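AGR_L_2016p (Agrobacterium tumefaciens, PDB 2GVH) probably hydrolyses acyl-CoA thioesters to free fatty acid and coenzyme A, as a thioesterase with two hotdog domains in one chain. Local coordinates at residues R57-I61 and V163-F167; T115-R119 and S195-L201; A174-F178 and A215-G219; S234-T240 and T257-V263. One frame throughout, in Å; residues are numbered along the deposited sequence.

Contact 1 of 4, residues R57-I61 and V163-F167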
loop_
_atom_site.group_PDB
_atom_site.type_symbol
_atom_site.label_atom_id
_atom_site.label_comp_id
_atom_site.label_asym_id
_atom_site.label_seq_id
_atom_site.Cartn_x
_atom_site.Cartn_y
_atom_site.Cartn_z
ATOM N N ARG B 57 11.464 8.327 7.382
ATOM C CA ARG B 57 10.931 9.116 6.231
ATOM C C ARG B 57 11.003 10.641 6.479
ATOM O O ARG B 57 11.481 11.405 5.631
ATOM C CB ARG B 57 9.535 8.688 5.837
ATOM C CG ARG B 57 9.169 8.987 4.357
ATOM C CD ARG B 57 7.664 8.784 4.077
ATOM N NE ARG B 57 7.308 7.419 4.352
ATOM C CZ ARG B 57 6.116 7.003 4.762
ATOM N NH1 ARG B 57 5.112 7.846 4.958
ATOM N NH2 ARG B 57 5.934 5.713 4.986
ATOM N N VAL B 58 10.582 11.096 7.649
ATOM C CA VAL B 58 10.544 12.534 7.859
ATOM C C VAL B 58 11.959 13.081 8.065
ATOM O O VAL B 58 12.244 14.253 7.791
ATOM C CB VAL B 58 9.595 12.904 9.007
ATOM C CG1 VAL B 58 9.912 12.080 10.280
ATOM C CG2 VAL B 58 9.599 14.393 9.260
ATOM N N ALA B 59 12.849 12.221 8.531
ATOM C CA ALA B 59 14.246 12.556 8.608
ATOM C C ALA B 59 14.782 12.826 7.223
ATOM O O ALA B 59 15.406 13.875 6.975
ATOM C CB ALA B 59 14.996 11.461 9.238
ATOM N N PHE B 60 14.525 11.870 6.339
ATOM C CA PHE B 60 14.886 11.938 4.946
ATOM C C PHE B 60 14.440 13.254 4.293
ATOM O O PHE B 60 15.291 14.032 3.766
ATOM C CB PHE B 60 14.336 10.720 4.203
ATOM C CG PHE B 60 14.437 10.822 2.716
ATOM C CD1 PHE B 60 15.617 10.517 2.065
ATOM C CD2 PHE B 60 13.352 11.225 1.962
ATOM C CE1 PHE B 60 15.721 10.610 0.684
ATOM C CE2 PHE B 60 13.448 11.326 0.573
ATOM C CZ PHE B 60 14.627 11.007 -0.062
ATOM N N ILE B 61 13.134 13.518 4.368
ATOM C CA ILE B 61 12.558 14.762 3.849
ATOM C C ILE B 61 13.309 15.984 4.416
ATOM O O ILE B 61 13.684 16.890 3.665
ATOM C CB ILE B 61 11.078 14.861 4.185
ATOM C CG1 ILE B 61 10.282 13.699 3.542
ATOM C CG2 ILE B 61 10.514 16.203 3.760
ATOM C CD1 ILE B 61 8.813 13.632 3.997
ATOM N N VAL B 163 3.687 17.454 5.854
ATOM C CA VAL B 163 4.176 16.973 4.551
ATOM C C VAL B 163 4.066 15.449 4.419
ATOM O O VAL B 163 3.840 14.748 5.381
ATOM C CB VAL B 163 5.633 17.403 4.252
ATOM C CG1 VAL B 163 5.849 18.867 4.506
ATOM C CG2 VAL B 163 6.571 16.611 5.081
ATOM N N GLU B 164 4.232 14.964 3.206
ATOM C CA GLU B 164 4.282 13.539 2.917
ATOM C C GLU B 164 4.935 13.449 1.548
ATOM O O GLU B 164 4.924 14.421 0.776
ATOM C CB GLU B 164 2.876 12.918 2.884
ATOM C CG GLU B 164 2.832 11.374 2.720
ATOM C CD GLU B 164 3.890 10.610 3.538
ATOM O OE1 GLU B 164 5.069 10.569 3.123
ATOM O OE2 GLU B 164 3.534 10.046 4.589
ATOM N N ILE B 165 5.508 12.297 1.240
ATOM C CA ILE B 165 6.078 12.098 -0.082
ATOM C C ILE B 165 4.998 11.556 -0.978
ATOM O O ILE B 165 4.049 10.952 -0.488
ATOM C CB ILE B 165 7.223 11.123 -0.018
ATOM C CG1 ILE B 165 8.419 11.824 0.589
ATOM C CG2 ILE B 165 7.610 10.636 -1.405
ATOM C CD1 ILE B 165 9.348 10.881 1.253
ATOM N N VAL B 166 5.123 11.811 -2.275
ATOM C CA VAL B 166 4.253 11.250 -3.298
ATOM C C VAL B 166 4.775 9.858 -3.699
ATOM O O VAL B 166 5.896 9.711 -4.179
ATOM C CB VAL B 166 4.133 12.200 -4.536
ATOM C CG1 VAL B 166 3.286 11.579 -5.666
ATOM C CG2 VAL B 166 3.514 13.522 -4.153
ATOM N N PHE B 167 3.970 8.830 -3.471
ATOM C CA PHE B 167 4.412 7.451 -3.728
ATOM C C PHE B 167 4.003 7.027 -5.126
ATOM O O PHE B 167 2.982 7.489 -5.639
ATOM C CB PHE B 167 3.786 6.479 -2.723
ATOM C CG PHE B 167 4.249 6.674 -1.310
ATOM C CD1 PHE B 167 5.552 6.323 -0.919
ATOM C CD2 PHE B 167 3.383 7.224 -0.362
ATOM C CE1 PHE B 167 5.978 6.505 0.400
ATOM C CE2 PHE B 167 3.794 7.424 0.948
ATOM C CZ PHE B 167 5.097 7.054 1.338
#
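A salt bridge between R57 and E164 is the polar centre of this contact: R57 NH1 lies 2.7 Å from E164 OE2 and 3.3 Å from E164 OE1, both weak as hydrogen bonds, the first badly bent, the second long. E164 leaves the strand pointing away from the helix and curls back; the same carboxylate accepts a hydrogen bond from the backbone, I165 N to E164 OE1 at 2.6 Å, which fixes it for the arginine. One face of the guanidinium is covered by the edge of the F167 ring, with R57 CZ 3.6 Å from F167 CZ. The aliphatic part of R57 packs too, its CG 3.6 Å from I165 CD1. I165 CD1 also meets I61 CG1 at 3.7 Å and F60 CD2 at 4.1 Å, while I61 CD1 rests 3.9 Å from V163 CG2. Helix 57-61 and strand 163-165 run almost at right angles, their axes 9.4 Å apart, and F178 of the second subunit stacks edge-to-face on F60. Arginine, apolar along its stem and charged at its tip, thus ties the central helix of the first hotdog domain to strand 160-165 of the second, itself backbone-bonded through V163 to R30 of the first.

Contact 2 of 4, residues T115-R119 and S195-L201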
loop_
_atom_site.group_PDB
_atom_site.type_symbol
_atom_site.label_atom_id
_atom_site.label_comp_id
_atom_site.label_asym_id
_atom_site.label_seq_id
_atom_site.Cartn_x
_atom_site.Cartn_y
_atom_site.Cartn_z
ATOM N N THR B 115 -3.862 11.099 22.097
ATOM C CA THR B 115 -5.136 10.425 21.909
ATOM C C THR B 115 -6.011 11.295 21.038
ATOM O O THR B 115 -5.927 12.520 21.099
ATOM C CB THR B 115 -5.924 10.135 23.215
ATOM O OG1 THR B 115 -6.082 11.332 23.963
ATOM C CG2 THR B 115 -5.251 9.110 24.052
ATOM N N ILE B 116 -6.846 10.654 20.231
ATOM C CA ILE B 116 -7.815 11.346 19.425
ATOM C C ILE B 116 -8.851 11.915 20.366
ATOM O O ILE B 116 -9.210 13.076 20.240
ATOM C CB ILE B 116 -8.468 10.397 18.385
ATOM C CG1 ILE B 116 -7.434 9.989 17.344
ATOM C CG2 ILE B 116 -9.677 11.052 17.729
ATOM C CD1 ILE B 116 -7.803 8.817 16.545
ATOM N N ILE B 117 -9.336 11.078 21.296
ATOM C CA ILE B 117 -10.290 11.510 22.301
ATOM C C ILE B 117 -9.501 12.024 23.493
ATOM O O ILE B 117 -8.806 11.253 24.148
ATOM C CB ILE B 117 -11.262 10.365 22.753
ATOM C CG1 ILE B 117 -12.073 9.828 21.576
ATOM C CG2 ILE B 117 -12.199 10.864 23.858
ATOM C CD1 ILE B 117 -12.437 8.384 21.738
ATOM N N GLY B 118 -9.595 13.325 23.767
ATOM C CA GLY B 118 -8.916 13.925 24.903
ATOM C C GLY B 118 -7.584 14.610 24.630
ATOM O O GLY B 118 -7.168 15.461 25.402
ATOM N N ARG B 119 -6.891 14.240 23.551
ATOM C CA ARG B 119 -5.563 14.862 23.226
ATOM C C ARG B 119 -4.516 14.730 24.349
ATOM O O ARG B 119 -3.844 15.697 24.735
ATOM C CB ARG B 119 -5.720 16.343 22.824
ATOM C CG ARG B 119 -5.269 16.660 21.433
ATOM C CD ARG B 119 -5.072 18.173 21.239
ATOM N NE ARG B 119 -3.805 18.448 20.571
ATOM C CZ ARG B 119 -3.489 19.600 19.994
ATOM N NH1 ARG B 119 -4.351 20.624 20.003
ATOM N NH2 ARG B 119 -2.294 19.732 19.408
ATOM N N SER B 195 -10.061 17.503 14.567
ATOM C CA SER B 195 -10.062 16.596 15.720
ATOM C C SER B 195 -9.270 17.178 16.845
ATOM O O SER B 195 -9.675 17.128 17.994
ATOM C CB SER B 195 -9.496 15.238 15.337
ATOM O OG SER B 195 -9.355 14.456 16.491
ATOM N N ARG B 196 -8.129 17.742 16.504
ATOM C CA ARG B 196 -7.336 18.516 17.480
ATOM C C ARG B 196 -8.160 19.604 18.121
ATOM O O ARG B 196 -8.111 19.767 19.320
ATOM C CB ARG B 196 -6.057 19.091 16.851
ATOM C CG ARG B 196 -4.955 18.039 16.732
ATOM C CD ARG B 196 -3.707 18.605 16.118
ATOM N NE ARG B 196 -2.571 17.681 16.129
ATOM C CZ ARG B 196 -1.399 17.955 15.561
ATOM N NH1 ARG B 196 -1.210 19.110 14.928
ATOM N NH2 ARG B 196 -0.399 17.089 15.623
ATOM N N TYR B 197 -8.963 20.309 17.332
ATOM C CA TYR B 197 -9.776 21.414 17.855
ATOM C C TYR B 197 -10.810 20.942 18.860
ATOM O O TYR B 197 -10.945 21.510 19.915
ATOM C CB TYR B 197 -10.486 22.137 16.714
ATOM C CG TYR B 197 -11.193 23.380 17.152
ATOM C CD1 TYR B 197 -10.512 24.593 17.230
ATOM C CD2 TYR B 197 -12.535 23.351 17.521
ATOM C CE1 TYR B 197 -11.153 25.752 17.652
ATOM C CE2 TYR B 197 -13.184 24.514 17.951
ATOM C CZ TYR B 197 -12.480 25.707 18.008
ATOM O OH TYR B 197 -13.089 26.869 18.425
ATOM N N CYS B 198 -11.558 19.901 18.537
ATOM C CA CYS B 198 -12.651 19.529 19.412
ATOM C C CYS B 198 -12.266 18.487 20.484
ATOM O O CYS B 198 -13.012 18.271 21.420
ATOM C CB CYS B 198 -13.825 19.059 18.568
ATOM S SG CYS B 198 -13.594 17.463 17.703
ATOM N N GLY B 199 -11.114 17.832 20.329
ATOM C CA GLY B 199 -10.692 16.788 21.256
ATOM C C GLY B 199 -11.414 15.465 21.071
ATOM O O GLY B 199 -11.301 14.579 21.896
ATOM N N LYS B 200 -12.115 15.309 19.957
ATOM C CA LYS B 200 -12.934 14.127 19.733
ATOM C C LYS B 200 -12.638 13.545 18.368
ATOM O O LYS B 200 -12.002 14.196 17.528
ATOM C CB LYS B 200 -14.428 14.487 19.825
ATOM C CG LYS B 200 -14.912 14.978 21.175
ATOM C CD LYS B 200 -16.374 15.466 21.101
ATOM C CE LYS B 200 -17.142 15.170 22.386
ATOM N NZ LYS B 200 -16.675 16.007 23.511
ATOM N N LEU B 201 -13.130 12.329 18.137
ATOM C CA LEU B 201 -13.159 11.760 16.800
ATOM C C LEU B 201 -14.031 12.617 15.898
ATOM O O LEU B 201 -15.073 13.087 16.333
ATOM C CB LEU B 201 -13.718 10.360 16.870
ATOM C CG LEU B 201 -13.784 9.482 15.628
ATOM C CD1 LEU B 201 -12.431 9.416 14.915
ATOM C CD2 LEU B 201 -14.214 8.098 16.093
#
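T115, where strand 104-115 gives way to the turn, does not touch the helix end; its hydroxyl donates to I117 O, OG1 to O being 2.7 Å, and so steadies the turn from within. I116 comes next and is buried; its CG2 packs on L201 CB at 4.2 Å and also lies 3.6 Å from S195 OG, a spot that suits a branched aliphatic residue. I117 passes close by with its backbone, CA 3.3 Å from G199 O in a CA-H...O contact. The same carbonyl accepts the one hydrogen bond between the segments, G118 N to G199 O at 2.8 Å and nearly straight. G118 has a positive phi at which a CB would jam against the preceding carbonyl, so glycine is called for. R119 lays its guanidinium near R196, NH2 to R196 CD 3.8 Å; the two like charges are tolerable because R119 pairs with E114 and R196 with E92. G199, also at positive phi, ends helix 179-198, and S195 OG bonds K200 O at 2.9 Å. The arrangement is a beta-hairpin turn of one hotdog domain docked on the C-terminal end of the other domain's central helix, joining the halves of a double-hotdog thioesterase.

Contact 3 of 4, residues A174-F178 and A215-G219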
loop_
_atom_site.group_PDB
_atom_site.type_symbol
_atom_site.label_atom_id
_atom_site.label_comp_id
_atom_site.label_asym_id
_atom_site.label_seq_id
_atom_site.Cartn_x
_atom_site.Cartn_y
_atom_site.Cartn_z
ATOM N N ALA B 174 1.867 8.698 -16.332
ATOM C CA ALA B 174 2.474 9.943 -16.766
ATOM C C ALA B 174 3.286 10.576 -15.634
ATOM O O ALA B 174 3.807 11.673 -15.802
ATOM C CB ALA B 174 1.392 10.905 -17.254
ATOM N N GLY B 175 3.385 9.892 -14.491
ATOM C CA GLY B 175 4.134 10.401 -13.315
ATOM C C GLY B 175 3.416 11.482 -12.499
ATOM O O GLY B 175 4.051 12.263 -11.782
ATOM N N ARG B 176 2.087 11.527 -12.596
ATOM C CA ARG B 176 1.330 12.620 -12.006
ATOM C C ARG B 176 0.483 12.048 -10.908
ATOM O O ARG B 176 -0.170 11.006 -11.107
ATOM C CB ARG B 176 0.404 13.264 -13.044
ATOM C CG ARG B 176 1.114 14.056 -14.098
ATOM C CD ARG B 176 0.143 14.952 -14.882
ATOM N NE ARG B 176 0.724 15.442 -16.134
ATOM C CZ ARG B 176 0.458 14.927 -17.334
ATOM N NH1 ARG B 176 -0.404 13.906 -17.458
ATOM N NH2 ARG B 176 1.037 15.445 -18.416
HETATM N N MSE B 177 0.478 12.706 -9.753
HETATM C CA MSE B 177 -0.355 12.243 -8.653
HETATM C C MSE B 177 -1.825 12.347 -9.075
HETATM O O MSE B 177 -2.209 13.358 -9.690
HETATM C CB MSE B 177 -0.124 13.111 -7.439
HETATM C CG MSE B 177 -0.839 12.670 -6.206
HETATM SE SE MSE B 177 -0.385 13.849 -4.735
HETATM C CE MSE B 177 -0.827 12.564 -3.275
ATOM N N PHE B 178 -2.624 11.314 -8.813
ATOM C CA PHE B 178 -4.057 11.413 -9.017
ATOM C C PHE B 178 -4.559 12.493 -8.101
ATOM O O PHE B 178 -4.165 12.540 -6.923
ATOM C CB PHE B 178 -4.780 10.109 -8.637
ATOM C CG PHE B 178 -4.406 8.954 -9.503
ATOM C CD1 PHE B 178 -4.908 8.855 -10.807
ATOM C CD2 PHE B 178 -3.547 7.962 -9.040
ATOM C CE1 PHE B 178 -4.525 7.785 -11.633
ATOM C CE2 PHE B 178 -3.164 6.895 -9.863
ATOM C CZ PHE B 178 -3.661 6.798 -11.159
ATOM N N ALA B 215 -0.608 20.071 -11.709
ATOM C CA ALA B 215 -0.553 18.672 -11.347
ATOM C C ALA B 215 0.706 18.455 -10.522
ATOM O O ALA B 215 1.727 19.147 -10.722
ATOM C CB ALA B 215 -0.562 17.802 -12.587
ATOM N N ILE B 216 0.604 17.509 -9.590
ATOM C CA ILE B 216 1.686 17.150 -8.671
ATOM C C ILE B 216 2.459 15.967 -9.223
ATOM O O ILE B 216 1.852 14.975 -9.611
ATOM C CB ILE B 216 1.116 16.764 -7.275
ATOM C CG1 ILE B 216 0.464 17.989 -6.652
ATOM C CG2 ILE B 216 2.216 16.245 -6.341
ATOM C CD1 ILE B 216 -0.562 17.661 -5.651
ATOM N N GLU B 217 3.791 16.079 -9.213
ATOM C CA GLU B 217 4.662 15.042 -9.743
ATOM C C GLU B 217 5.327 14.118 -8.724
ATOM O O GLU B 217 5.481 14.448 -7.557
ATOM C CB GLU B 217 5.689 15.660 -10.682
ATOM C CG GLU B 217 5.118 15.791 -12.089
ATOM C CD GLU B 217 5.684 16.950 -12.852
ATOM O OE1 GLU B 217 6.929 17.116 -12.842
ATOM O OE2 GLU B 217 4.879 17.679 -13.479
ATOM N N ILE B 218 5.697 12.939 -9.205
ATOM C CA ILE B 218 6.257 11.853 -8.404
ATOM C C ILE B 218 7.485 12.222 -7.534
ATOM O O ILE B 218 7.583 11.774 -6.380
ATOM C CB ILE B 218 6.526 10.594 -9.318
ATOM C CG1 ILE B 218 6.862 9.346 -8.501
ATOM C CG2 ILE B 218 7.603 10.888 -10.380
ATOM C CD1 ILE B 218 5.824 8.973 -7.540
ATOM N N GLY B 219 8.399 13.040 -8.055
ATOM C CA GLY B 219 9.590 13.435 -7.281
ATOM C C GLY B 219 9.370 14.573 -6.283
ATOM O O GLY B 219 10.315 15.331 -5.948
#
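Two extended pieces of loop meet here through a single beta bridge, R176 with E217, their CA atoms 4.7 Å apart. Two backbone hydrogen bonds flank it: M177 N to I216 O, 2.7 Å and almost linear, and I218 N to G175 O, 3.1 Å. The same carbonyls also receive CA-H...O contacts, R176 CA to I216 O at 3.4 Å and E217 CA to G175 O at 3.5 Å. G175 lies at positive phi, which favours glycine. Within the second hotdog domain, the bridge joins the loop that leads into the central helix 179-198 to the loop that follows strand 202-211 and precedes strand 220-231; F178 is the N-cap residue of that helix. Among the side chains, selenomethionine M177 and I216 are buried together, CB to CB 3.9 Å, and both lie against V166, V222 and A182, a setting suited to flexible and branched apolar groups. R176 takes a more exposed course, its CD 3.7 Å from A215 CB, so that the aliphatic part of the arginine covers the small alanine; it packs on V72 of the third subunit. F178 turns away from the 215-219 loop and stacks edge-to-face on F60 of that neighbouring subunit.

Contact 4 of 4, residues S234-T240 and T257-V263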
loop_
_atom_site.group_PDB
_atom_site.type_symbol
_atom_site.label_atom_id
_atom_site.label_comp_id
_atom_site.label_asym_id
_atom_site.label_seq_id
_atom_site.Cartn_x
_atom_site.Cartn_y
_atom_site.Cartn_z
ATOM N N SER B 234 -22.269 21.270 16.316
ATOM C CA SER B 234 -21.495 20.026 16.254
ATOM C C SER B 234 -20.465 19.909 15.113
ATOM O O SER B 234 -19.693 18.959 15.079
ATOM C CB SER B 234 -22.429 18.813 16.281
ATOM O OG SER B 234 -23.029 18.633 15.018
ATOM N N SER B 235 -20.446 20.857 14.190
ATOM C CA SER B 235 -19.545 20.762 13.045
ATOM C C SER B 235 -18.540 21.889 12.990
ATOM O O SER B 235 -18.735 22.933 13.607
ATOM C CB SER B 235 -20.346 20.760 11.758
ATOM O OG SER B 235 -21.073 21.954 11.656
HETATM N N MSE B 236 -17.454 21.678 12.250
HETATM C CA MSE B 236 -16.540 22.773 11.916
HETATM C C MSE B 236 -16.345 22.745 10.429
HETATM O O MSE B 236 -16.587 21.719 9.772
HETATM C CB MSE B 236 -15.157 22.607 12.552
HETATM C CG MSE B 236 -15.072 22.719 14.060
HETATM SE SE MSE B 236 -13.878 21.327 14.819
HETATM C CE MSE B 236 -14.955 19.858 14.513
ATOM N N SER B 237 -15.863 23.878 9.940
ATOM C CA SER B 237 -15.424 24.060 8.588
ATOM C C SER B 237 -13.919 24.364 8.538
ATOM O O SER B 237 -13.412 25.372 9.099
ATOM C CB SER B 237 -16.211 25.190 7.947
ATOM O OG SER B 237 -15.650 25.532 6.690
ATOM N N ILE B 238 -13.217 23.495 7.830
ATOM C CA ILE B 238 -11.785 23.498 7.816
ATOM C C ILE B 238 -11.360 23.900 6.440
ATOM O O ILE B 238 -11.906 23.392 5.471
ATOM C CB ILE B 238 -11.194 22.097 8.097
ATOM C CG1 ILE B 238 -11.463 21.661 9.542
ATOM C CG2 ILE B 238 -9.664 22.138 7.897
ATOM C CD1 ILE B 238 -12.814 21.084 9.762
ATOM N N GLN B 239 -10.425 24.854 6.366
ATOM C CA GLN B 239 -9.797 25.196 5.120
ATOM C C GLN B 239 -8.499 24.448 5.023
ATOM O O GLN B 239 -7.787 24.359 5.983
ATOM C CB GLN B 239 -9.508 26.692 5.032
ATOM C CG GLN B 239 -8.558 27.056 3.912
ATOM C CD GLN B 239 -8.467 28.547 3.716
ATOM O OE1 GLN B 239 -9.430 29.172 3.259
ATOM N NE2 GLN B 239 -7.314 29.141 4.065
ATOM N N THR B 240 -8.180 23.941 3.843
ATOM C CA THR B 240 -6.896 23.299 3.621
ATOM C C THR B 240 -6.300 23.855 2.373
ATOM O O THR B 240 -7.001 24.042 1.394
ATOM C CB THR B 240 -7.021 21.796 3.418
ATOM O OG1 THR B 240 -7.808 21.257 4.471
ATOM C CG2 THR B 240 -5.625 21.174 3.486
ATOM N N THR B 257 -6.901 24.652 -2.996
ATOM C CA THR B 257 -7.505 25.020 -1.734
ATOM C C THR B 257 -8.842 24.300 -1.609
ATOM O O THR B 257 -9.614 24.263 -2.558
ATOM C CB THR B 257 -7.721 26.528 -1.678
ATOM O OG1 THR B 257 -6.455 27.188 -1.878
ATOM C CG2 THR B 257 -8.329 26.946 -0.330
ATOM N N GLY B 258 -9.113 23.716 -0.444
ATOM C CA GLY B 258 -10.346 22.991 -0.222
ATOM C C GLY B 258 -10.990 23.411 1.073
ATOM O O GLY B 258 -10.318 23.875 1.999
ATOM N N HIS B 259 -12.296 23.261 1.150
ATOM C CA HIS B 259 -13.014 23.487 2.401
ATOM C C HIS B 259 -13.791 22.223 2.688
ATOM O O HIS B 259 -14.576 21.765 1.837
ATOM C CB HIS B 259 -13.945 24.685 2.280
ATOM C CG HIS B 259 -13.225 25.956 1.965
ATOM N ND1 HIS B 259 -12.906 26.894 2.931
ATOM C CD2 HIS B 259 -12.707 26.415 0.801
ATOM C CE1 HIS B 259 -12.248 27.888 2.363
ATOM N NE2 HIS B 259 -12.110 27.623 1.074
ATOM N N PHE B 260 -13.553 21.663 3.876
ATOM C CA PHE B 260 -14.230 20.453 4.323
ATOM C C PHE B 260 -15.081 20.707 5.559
ATOM O O PHE B 260 -14.737 21.495 6.451
ATOM C CB PHE B 260 -13.205 19.356 4.603
ATOM C CG PHE B 260 -12.244 19.124 3.465
ATOM C CD1 PHE B 260 -11.055 19.849 3.374
ATOM C CD2 PHE B 260 -12.527 18.166 2.489
ATOM C CE1 PHE B 260 -10.164 19.633 2.326
ATOM C CE2 PHE B 260 -11.647 17.928 1.414
ATOM C CZ PHE B 260 -10.451 18.699 1.343
ATOM N N THR B 261 -16.221 20.029 5.612
ATOM C CA THR B 261 -17.024 20.121 6.812
ATOM C C THR B 261 -16.845 18.838 7.594
ATOM O O THR B 261 -16.998 17.748 7.045
ATOM C CB THR B 261 -18.472 20.462 6.490
ATOM O OG1 THR B 261 -18.493 21.755 5.894
ATOM C CG2 THR B 261 -19.344 20.500 7.751
HETATM N N MSE B 262 -16.480 18.985 8.865
HETATM C CA MSE B 262 -16.228 17.838 9.744
HETATM C C MSE B 262 -17.244 17.809 10.874
HETATM O O MSE B 262 -17.630 18.837 11.374
HETATM C CB MSE B 262 -14.821 17.946 10.328
HETATM C CG MSE B 262 -13.680 17.907 9.283
HETATM SE SE MSE B 262 -13.365 16.088 8.429
HETATM C CE MSE B 262 -13.139 14.998 9.772
ATOM N N VAL B 263 -17.691 16.636 11.282
ATOM C CA VAL B 263 -18.651 16.583 12.377
ATOM C C VAL B 263 -18.053 15.824 13.547
ATOM O O VAL B 263 -17.459 14.768 13.351
ATOM C CB VAL B 263 -19.966 15.952 11.924
ATOM C CG1 VAL B 263 -20.889 15.688 13.114
ATOM C CG2 VAL B 263 -20.672 16.866 10.920
#
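I238, T240 and F260 bury the most surface, and all three lie on one face of an antiparallel strand pair. I238 and F260 form a hydrogen-bonded pair, I238 N to F260 O and F260 N to I238 O each 2.9 Å. The isoleucine's CD1 reaches along the neighbouring strand to the CG of selenomethionine M262, at 3.3 Å a very close apolar contact made by the end of the side chain. T240 pairs with G258 through two more bonds, T240 N to G258 O and G258 N to T240 O, both 2.8 Å. Its OG1 sits at the edge of the F260 ring, 3.6 Å from CE1, and glycine fits at 258 because a CB would be crowded by the same ring. Two further bonds join M236 and M262. The other face carries more polar residues: Q239 OE1 approaches H259 CE1 at 3.2 Å, and H259 ND1 and S237 OG both hydrogen-bond to E229 on the adjoining strand. Strands 235-246 and 252-264 form a hairpin between strands 220-231 and 202-211 of the second domain's sheet, and the face bearing I238 and F260 packs on helix 179-198 through A194, M186 and T187, the sheet wrapping the helix as in the hotdog fold.

Along the chain contact 1 closes before contacts 3 and 4 open, whereas contact 2 alternates with contacts 1 and 3. Contacts 1 and 2 join the two hotdog domains with centres 25 Å apart, each using the central helix of one domain, so these two contacts tie the halves at well-separated places. Contacts 3 and 4 are internal to the second domain. Contact 3 touches contact 1 where V166 packs on I216, I218 and M177, their centres about 15 Å apart; contact 4 touches contact 2 through Y197 and M236, again 15 Å between centres. Helix 179-198 links these regions: contact 3 lies at its start, contact 2 at its end, 33 Å apart, and contact 4 belongs to the sheet against it.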